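Local coordinates for cryptochrome DASH, chloroplastic/mitochondrial (Arabidopsis thaliana, PDB 2J4D), which repairs cyclobutane pyrimidine dimers in single-stranded DNA, binds FAD and a folate light antenna, and may also act as a photoreceptor, at residues S65-P70 against P219-D224; G372-D377 against L485-T490. All blocks are in the same frame, centred on the assembly; numbering follows the deposited sequence.

Contact 1 (S65-P70 against P219-D224); sequences SDTILP and PTPSVD
Pro219 O takes one hydrogen bond and two weaker contacts from the start of strand 67-74, in the five-stranded parallel sheet of the photolyase alpha/beta domain. Ile68 N donates to Pro219 O at 3.2 Å, nearly straight at 162° and in the carbonyl plane, while Thr67 CA adds a CA-H...O contact and Thr67 CG2 lies 3.3 Å from the same Pro219 O. The partner is a loop without regular structure, entered through a cis peptide before Pro219. It runs at a slant along the edge of the strand that faces away from strand 41-46, the end-to-end directions 52° apart. In Thr67, chi1 of -52° puts OG1 beside the backbone N and CG2 anti to it, so CG2 reaches over the Thr220-Pro221 peptide, 3.4 Å from Pro221 N. OG1 donates to the anti lone pair of Asp66 OD1. Ile68 O is buried and finds no hydrogen-bond donor; Thr220 CA offers it a CA-H...O contact at 3.2 Å, and Pro221 CD sits close by. Pro221 packs its ring against Leu69, and Phe134 of helix 123-134 meets Leu69, Pro221 and Val223. Leu69 and Val223 cross at about a right angle, with CD1 of Leu69 4.2 Å from CG2 of Val223.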
ATOM      1  N   SER A  65      22.096  -6.852  18.954  1.00 23.71           N
ATOM      2  CA  SER A  65      22.054  -8.274  19.280  1.00 24.57           C
ATOM      3  C   SER A  65      23.240  -9.002  18.657  1.00 26.63           C
ATOM      4  O   SER A  65      24.028  -8.402  17.925  1.00 25.95           O
ATOM      5  CB  SER A  65      20.784  -8.897  18.713  1.00 24.07           C
ATOM      6  OG  SER A  65      20.870  -8.959  17.295  1.00 24.89           O
ATOM      7  N   ASP A  66      23.371 -10.288  18.964  1.00 25.81           N
ATOM      8  CA  ASP A  66      24.421 -11.094  18.353  1.00 28.60           C
ATOM      9  C   ASP A  66      23.743 -12.176  17.532  1.00 26.75           C
ATOM     10  O   ASP A  66      24.390 -12.877  16.745  1.00 27.50           O
ATOM     11  CB  ASP A  66      25.371 -11.718  19.394  1.00 30.42           C
ATOM     12  CG  ASP A  66      24.652 -12.547  20.446  1.00 34.34           C
ATOM     13  OD1 ASP A  66      23.743 -13.334  20.104  1.00 37.10           O
ATOM     14  OD2 ASP A  66      25.022 -12.422  21.634  1.00 38.44           O
ATOM     15  N   THR A  67      22.423 -12.277  17.686  1.00 25.61           N
ATOM     16  CA  THR A  67      21.622 -13.275  16.975  1.00 24.07           C
ATOM     17  C   THR A  67      20.214 -12.735  16.717  1.00 24.09           C
ATOM     18  O   THR A  67      19.600 -12.147  17.604  1.00 25.20           O
ATOM     19  CB  THR A  67      21.516 -14.565  17.808  1.00 26.34           C
ATOM     20  OG1 THR A  67      22.830 -14.989  18.184  1.00 34.20           O
ATOM     21  CG2 THR A  67      20.863 -15.674  17.005  1.00 26.52           C
ATOM     22  N   ILE A  68      19.695 -12.939  15.510  1.00 23.49           N
ATOM     23  CA  ILE A  68      18.358 -12.436  15.174  1.00 23.03           C
ATOM     24  C   ILE A  68      17.398 -13.525  14.745  1.00 19.33           C
ATOM     25  O   ILE A  68      17.767 -14.414  13.989  1.00 20.17           O
ATOM     26  CB  ILE A  68      18.397 -11.430  13.996  1.00 22.88           C
ATOM     27  CG1 ILE A  68      19.342 -10.274  14.309  1.00 22.51           C
ATOM     28  CG2 ILE A  68      16.976 -10.922  13.706  1.00 22.36           C
ATOM     29  CD1 ILE A  68      19.644  -9.400  13.093  1.00 25.52           C
ATOM     30  N   LEU A  69      16.157 -13.439  15.216  1.00 20.41           N
ATOM     31  CA  LEU A  69      15.129 -14.393  14.817  1.00 20.44           C
ATOM     32  C   LEU A  69      14.009 -13.609  14.121  1.00 22.29           C
ATOM     33  O   LEU A  69      13.149 -13.040  14.783  1.00 22.08           O
ATOM     34  CB  LEU A  69      14.550 -15.134  16.030  1.00 23.01           C
ATOM     35  CG  LEU A  69      13.350 -16.032  15.712  1.00 22.08           C
ATOM     36  CD1 LEU A  69      13.709 -16.993  14.592  1.00 25.85           C
ATOM     37  CD2 LEU A  69      12.935 -16.807  16.958  1.00 26.55           C
ATOM     38  N   PRO A  70      14.031 -13.545  12.780  1.00 21.79           N
ATOM     39  CA  PRO A  70      13.005 -12.823  12.009  1.00 20.17           C
ATOM     40  C   PRO A  70      11.706 -13.627  11.996  1.00 21.35           C
ATOM     41  O   PRO A  70      11.713 -14.831  11.734  1.00 21.05           O
ATOM     42  CB  PRO A  70      13.617 -12.720  10.609  1.00 22.08           C
ATOM     43  CG  PRO A  70      15.106 -12.871  10.853  1.00 19.63           C
ATOM     44  CD  PRO A  70      15.153 -13.942  11.912  1.00 20.06           C
ATOM     45  N   PRO A 219      24.089 -14.780  12.675  1.00 25.10           N
ATOM     46  CA  PRO A 219      23.281 -15.988  12.519  1.00 24.93           C
ATOM     47  C   PRO A 219      21.924 -15.859  13.204  1.00 26.29           C
ATOM     48  O   PRO A 219      21.644 -14.863  13.872  1.00 23.88           O
ATOM     49  CB  PRO A 219      24.139 -17.042  13.203  1.00 23.10           C
ATOM     50  CG  PRO A 219      24.613 -16.280  14.411  1.00 27.50           C
ATOM     51  CD  PRO A 219      24.969 -14.898  13.855  1.00 27.57           C
ATOM     52  N   THR A 220      21.097 -16.882  13.033  1.00 25.29           N
ATOM     53  CA  THR A 220      19.785 -16.936  13.664  1.00 27.78           C
ATOM     54  C   THR A 220      19.923 -18.003  14.742  1.00 29.62           C
ATOM     55  O   THR A 220      20.939 -18.696  14.809  1.00 26.92           O
ATOM     56  CB  THR A 220      18.711 -17.438  12.701  1.00 26.07           C
ATOM     57  OG1 THR A 220      18.993 -18.804  12.366  1.00 27.41           O
ATOM     58  CG2 THR A 220      18.684 -16.597  11.428  1.00 26.92           C
ATOM     59  N   PRO A 221      18.911 -18.142  15.612  1.00 31.37           N
ATOM     60  CA  PRO A 221      19.037 -19.181  16.637  1.00 30.69           C
ATOM     61  C   PRO A 221      18.824 -20.494  15.897  1.00 31.34           C
ATOM     62  O   PRO A 221      18.441 -20.489  14.724  1.00 28.77           O
ATOM     63  CB  PRO A 221      17.877 -18.884  17.588  1.00 31.34           C
ATOM     64  CG  PRO A 221      17.634 -17.414  17.395  1.00 31.69           C
ATOM     65  CD  PRO A 221      17.775 -17.252  15.901  1.00 30.41           C
ATOM     66  N   SER A 222      19.076 -21.613  16.563  1.00 30.52           N
ATOM     67  CA  SER A 222      18.859 -22.901  15.928  1.00 32.48           C
ATOM     68  C   SER A 222      17.348 -23.126  15.927  1.00 33.04           C
ATOM     69  O   SER A 222      16.711 -23.148  16.980  1.00 34.15           O
ATOM     70  CB  SER A 222      19.556 -24.014  16.712  1.00 34.84           C
ATOM     71  OG  SER A 222      19.358 -25.261  16.068  1.00 41.19           O
ATOM     72  N   VAL A 223      16.775 -23.284  14.744  1.00 33.58           N
ATOM     73  CA  VAL A 223      15.341 -23.482  14.612  1.00 33.70           C
ATOM     74  C   VAL A 223      15.057 -24.788  13.898  1.00 34.60           C
ATOM     75  O   VAL A 223      15.605 -25.049  12.832  1.00 35.08           O
ATOM     76  CB  VAL A 223      14.705 -22.317  13.824  1.00 32.56           C
ATOM     77  CG1 VAL A 223      13.260 -22.642  13.464  1.00 32.11           C
ATOM     78  CG2 VAL A 223      14.777 -21.044  14.654  1.00 34.35           C
ATOM     79  N   ASP A 224      14.189 -25.602  14.484  1.00 38.65           N
ATOM     80  CA  ASP A 224      13.850 -26.891  13.896  1.00 40.59           C
ATOM     81  C   ASP A 224      12.874 -26.794  12.728  1.00 39.00           C
ATOM     82  O   ASP A 224      12.977 -27.557  11.767  1.00 38.48           O
ATOM     83  CB  ASP A 224      13.290 -27.827  14.975  1.00 45.87           C
ATOM     84  CG  ASP A 224      14.261 -28.028  16.135  1.00 52.74           C
ATOM     85  OD1 ASP A 224      15.472 -28.222  15.880  1.00 55.46           O
ATOM     86  OD2 ASP A 224      13.814 -28.000  17.302  1.00 57.84           O
TER

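Contact 2 (G372-D377 against L485-T490); sequences GYPLID and LMYMDT
Tyr487 lays one face of its ring against Pro374, whose CG stands 3.9 Å above the ring plane and toward the rim, a CH-pi contact. Met488, its chain bent at chi3, brings CE over the opposite face, so the ring is sandwiched between proline and methionine. Its edge meets the turn that leads into helix 374-386, Tyr487 CD2 lying 3.4 Å from Gly372 O. With CG anti to the backbone N (chi1 -169°), the ring carries its hydroxyl to Asp377, where Tyr487 OH donates to Asp377 OD2 over a short 2.5 Å. Ring and carboxylate planes are 40° apart, and OD2 accepts on its anti lone pair. On its syn side Asp377 OD2 accepts Gly372 N at 3.0 Å, so two donors grip one oxygen, while OD1 is bonded to Thr371 OG1. Gly372, at a positive phi of 98°, comes so close to the crossing chain that a side chain would run into Asp489 O and Thr490 CA. A water donates to both Gly372 O and Met488 O and bridges the two backbones. Beyond the glycine, Thr490 sets CG2 over a face of the Tyr373 ring, 3.7 Å above its plane, while Tyr373 OH is bonded to Val492 O. A phenylalanine in place of Tyr487 takes away the hydroxyl, and Asp377 OD2, left with Gly372 N of the two donors, would probably be less firmly held. This joint thus ties the start of helix 374-386 to the chain that follows helix 483-486, within the FAD-binding region, and the two donors on OD2 would favour the ionised carboxylate, even though burial by itself would work against the charge.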
ATOM      1  N   GLY A 372     -24.327   0.893 -15.388  1.00 29.56           N
ATOM      2  CA  GLY A 372     -24.829   1.369 -16.664  1.00 29.69           C
ATOM      3  C   GLY A 372     -23.992   2.507 -17.213  1.00 30.45           C
ATOM      4  O   GLY A 372     -24.233   2.995 -18.309  1.00 27.51           O
ATOM      5  N   TYR A 373     -23.007   2.947 -16.439  1.00 29.00           N
ATOM      6  CA  TYR A 373     -22.124   4.022 -16.877  1.00 29.05           C
ATOM      7  C   TYR A 373     -20.766   3.394 -17.111  1.00 28.29           C
ATOM      8  O   TYR A 373     -20.090   2.990 -16.165  1.00 29.08           O
ATOM      9  CB  TYR A 373     -22.045   5.096 -15.800  1.00 27.33           C
ATOM     10  CG  TYR A 373     -23.363   5.789 -15.591  1.00 30.27           C
ATOM     11  CD1 TYR A 373     -23.783   6.794 -16.455  1.00 32.37           C
ATOM     12  CD2 TYR A 373     -24.206   5.425 -14.545  1.00 31.79           C
ATOM     13  CE1 TYR A 373     -25.007   7.424 -16.283  1.00 31.78           C
ATOM     14  CE2 TYR A 373     -25.436   6.049 -14.365  1.00 33.61           C
ATOM     15  CZ  TYR A 373     -25.827   7.049 -15.238  1.00 32.96           C
ATOM     16  OH  TYR A 373     -27.034   7.686 -15.060  1.00 32.43           O
ATOM     17  N   PRO A 374     -20.350   3.290 -18.382  1.00 28.55           N
ATOM     18  CA  PRO A 374     -19.064   2.690 -18.737  1.00 28.63           C
ATOM     19  C   PRO A 374     -17.862   3.158 -17.917  1.00 27.62           C
ATOM     20  O   PRO A 374     -17.082   2.332 -17.440  1.00 25.01           O
ATOM     21  CB  PRO A 374     -18.934   3.015 -20.223  1.00 29.59           C
ATOM     22  CG  PRO A 374     -20.376   2.954 -20.684  1.00 30.73           C
ATOM     23  CD  PRO A 374     -21.069   3.736 -19.591  1.00 30.88           C
ATOM     24  N   LEU A 375     -17.711   4.468 -17.749  1.00 25.96           N
ATOM     25  CA  LEU A 375     -16.575   4.981 -16.986  1.00 26.74           C
ATOM     26  C   LEU A 375     -16.517   4.351 -15.595  1.00 24.79           C
ATOM     27  O   LEU A 375     -15.452   3.928 -15.139  1.00 24.38           O
ATOM     28  CB  LEU A 375     -16.653   6.504 -16.867  1.00 24.70           C
ATOM     29  CG  LEU A 375     -15.424   7.156 -16.225  1.00 28.90           C
ATOM     30  CD1 LEU A 375     -14.160   6.697 -16.935  1.00 27.76           C
ATOM     31  CD2 LEU A 375     -15.559   8.672 -16.286  1.00 26.55           C
ATOM     32  N   ILE A 376     -17.666   4.283 -14.930  1.00 25.04           N
ATOM     33  CA  ILE A 376     -17.739   3.694 -13.593  1.00 26.30           C
ATOM     34  C   ILE A 376     -17.487   2.193 -13.642  1.00 26.59           C
ATOM     35  O   ILE A 376     -16.589   1.680 -12.967  1.00 25.59           O
ATOM     36  CB  ILE A 376     -19.127   3.905 -12.941  1.00 27.25           C
ATOM     37  CG1 ILE A 376     -19.471   5.399 -12.881  1.00 26.70           C
ATOM     38  CG2 ILE A 376     -19.143   3.281 -11.535  1.00 23.97           C
ATOM     39  CD1 ILE A 376     -18.430   6.267 -12.174  1.00 24.58           C
ATOM     40  N   ASP A 377     -18.269   1.494 -14.461  1.00 23.92           N
ATOM     41  CA  ASP A 377     -18.168   0.041 -14.569  1.00 24.00           C
ATOM     42  C   ASP A 377     -16.796  -0.489 -14.946  1.00 23.23           C
ATOM     43  O   ASP A 377     -16.338  -1.483 -14.378  1.00 24.77           O
ATOM     44  CB  ASP A 377     -19.221  -0.504 -15.551  1.00 25.05           C
ATOM     45  CG  ASP A 377     -20.645  -0.211 -15.101  1.00 29.73           C
ATOM     46  OD1 ASP A 377     -20.858  -0.066 -13.874  1.00 26.80           O
ATOM     47  OD2 ASP A 377     -21.552  -0.135 -15.964  1.00 27.83           O
ATOM     48  N   LEU A 485     -29.520  -0.724 -24.731  1.00 37.33           N
ATOM     49  CA  LEU A 485     -29.509  -2.008 -25.441  1.00 35.45           C
ATOM     50  C   LEU A 485     -28.115  -2.487 -25.789  1.00 37.32           C
ATOM     51  O   LEU A 485     -27.801  -3.668 -25.626  1.00 39.49           O
ATOM     52  CB  LEU A 485     -30.327  -1.936 -26.737  1.00 35.38           C
ATOM     53  CG  LEU A 485     -31.840  -1.812 -26.610  1.00 31.52           C
ATOM     54  CD1 LEU A 485     -32.458  -1.862 -28.001  1.00 31.66           C
ATOM     55  CD2 LEU A 485     -32.387  -2.936 -25.740  1.00 30.97           C
ATOM     56  N   MET A 486     -27.279  -1.587 -26.296  1.00 35.56           N
ATOM     57  CA  MET A 486     -25.925  -1.982 -26.635  1.00 36.74           C
ATOM     58  C   MET A 486     -25.083  -2.130 -25.374  1.00 35.43           C
ATOM     59  O   MET A 486     -24.035  -2.783 -25.391  1.00 34.97           O
ATOM     60  CB  MET A 486     -25.306  -0.983 -27.606  1.00 40.00           C
ATOM     61  CG  MET A 486     -25.935  -1.093 -28.984  1.00 47.81           C
ATOM     62  SD  MET A 486     -25.200  -0.031 -30.206  1.00 57.47           S
ATOM     63  CE  MET A 486     -25.771   1.568 -29.621  1.00 56.57           C
ATOM     64  N   TYR A 487     -25.538  -1.522 -24.281  1.00 31.65           N
ATOM     65  CA  TYR A 487     -24.825  -1.662 -23.014  1.00 30.97           C
ATOM     66  C   TYR A 487     -25.767  -2.253 -21.980  1.00 29.77           C
ATOM     67  O   TYR A 487     -25.926  -3.471 -21.923  1.00 30.05           O
ATOM     68  CB  TYR A 487     -24.258  -0.328 -22.506  1.00 31.76           C
ATOM     69  CG  TYR A 487     -23.304  -0.533 -21.344  1.00 27.71           C
ATOM     70  CD1 TYR A 487     -22.363  -1.566 -21.376  1.00 29.60           C
ATOM     71  CD2 TYR A 487     -23.376   0.255 -20.193  1.00 29.73           C
ATOM     72  CE1 TYR A 487     -21.525  -1.816 -20.288  1.00 32.59           C
ATOM     73  CE2 TYR A 487     -22.537   0.013 -19.096  1.00 28.07           C
ATOM     74  CZ  TYR A 487     -21.618  -1.025 -19.151  1.00 31.04           C
ATOM     75  OH  TYR A 487     -20.799  -1.299 -18.072  1.00 28.84           O
ATOM     76  N   MET A 488     -26.400  -1.403 -21.176  1.00 29.24           N
ATOM     77  CA  MET A 488     -27.328  -1.876 -20.158  1.00 30.53           C
ATOM     78  C   MET A 488     -28.057  -0.698 -19.528  1.00 31.79           C
ATOM     79  O   MET A 488     -27.733   0.457 -19.803  1.00 32.73           O
ATOM     80  CB  MET A 488     -26.573  -2.648 -19.069  1.00 31.27           C
ATOM     81  CG  MET A 488     -25.600  -1.790 -18.253  1.00 33.74           C
ATOM     82  SD  MET A 488     -24.716  -2.745 -16.987  1.00 32.56           S
ATOM     83  CE  MET A 488     -23.567  -3.648 -17.996  1.00 34.26           C
ATOM     84  N   ASP A 489     -29.045  -0.988 -18.688  1.00 32.92           N
ATOM     85  CA  ASP A 489     -29.795   0.072 -18.024  1.00 37.25           C
ATOM     86  C   ASP A 489     -28.894   0.762 -17.018  1.00 37.74           C
ATOM     87  O   ASP A 489     -27.919   0.176 -16.536  1.00 37.09           O
ATOM     88  CB  ASP A 489     -31.010  -0.483 -17.268  1.00 42.16           C
ATOM     89  CG  ASP A 489     -32.127  -0.946 -18.187  1.00 48.15           C
ATOM     90  OD1 ASP A 489     -32.563  -0.163 -19.061  1.00 51.97           O
ATOM     91  OD2 ASP A 489     -32.580  -2.099 -18.020  1.00 52.24           O
ATOM     92  N   THR A 490     -29.228   2.008 -16.704  1.00 35.68           N
ATOM     93  CA  THR A 490     -28.477   2.774 -15.724  1.00 36.43           C
ATOM     94  C   THR A 490     -29.228   2.614 -14.409  1.00 36.73           C
ATOM     95  O   THR A 490     -30.462   2.683 -14.383  1.00 36.93           O
ATOM     96  CB  THR A 490     -28.418   4.253 -16.106  1.00 35.91           C
ATOM     97  OG1 THR A 490     -29.738   4.718 -16.399  1.00 37.98           O
ATOM     98  CG2 THR A 490     -27.526   4.451 -17.320  1.00 32.71           C
TER
HETATM   99  O   HOH W   1     -26.268   2.646 -20.201  1.00 37.89           O

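Contacts 1 and 2 lie on opposite sides of the chain's centre, about 57 Å apart between centres and about 40 Å between nearest atoms, so neither touches the other. They follow in series: contact 1 joins the alpha/beta sheet to a later loop and closes before 372-377 with 485-490 opens in the helical FAD-binding region. Contact 1 is held mainly through backbone atoms, contact 2 more through side chains. Their centres lie about 29 Å and 30 Å from the centre of the chain; both are away from the FAD and folate pockets, and both are plain structural packing.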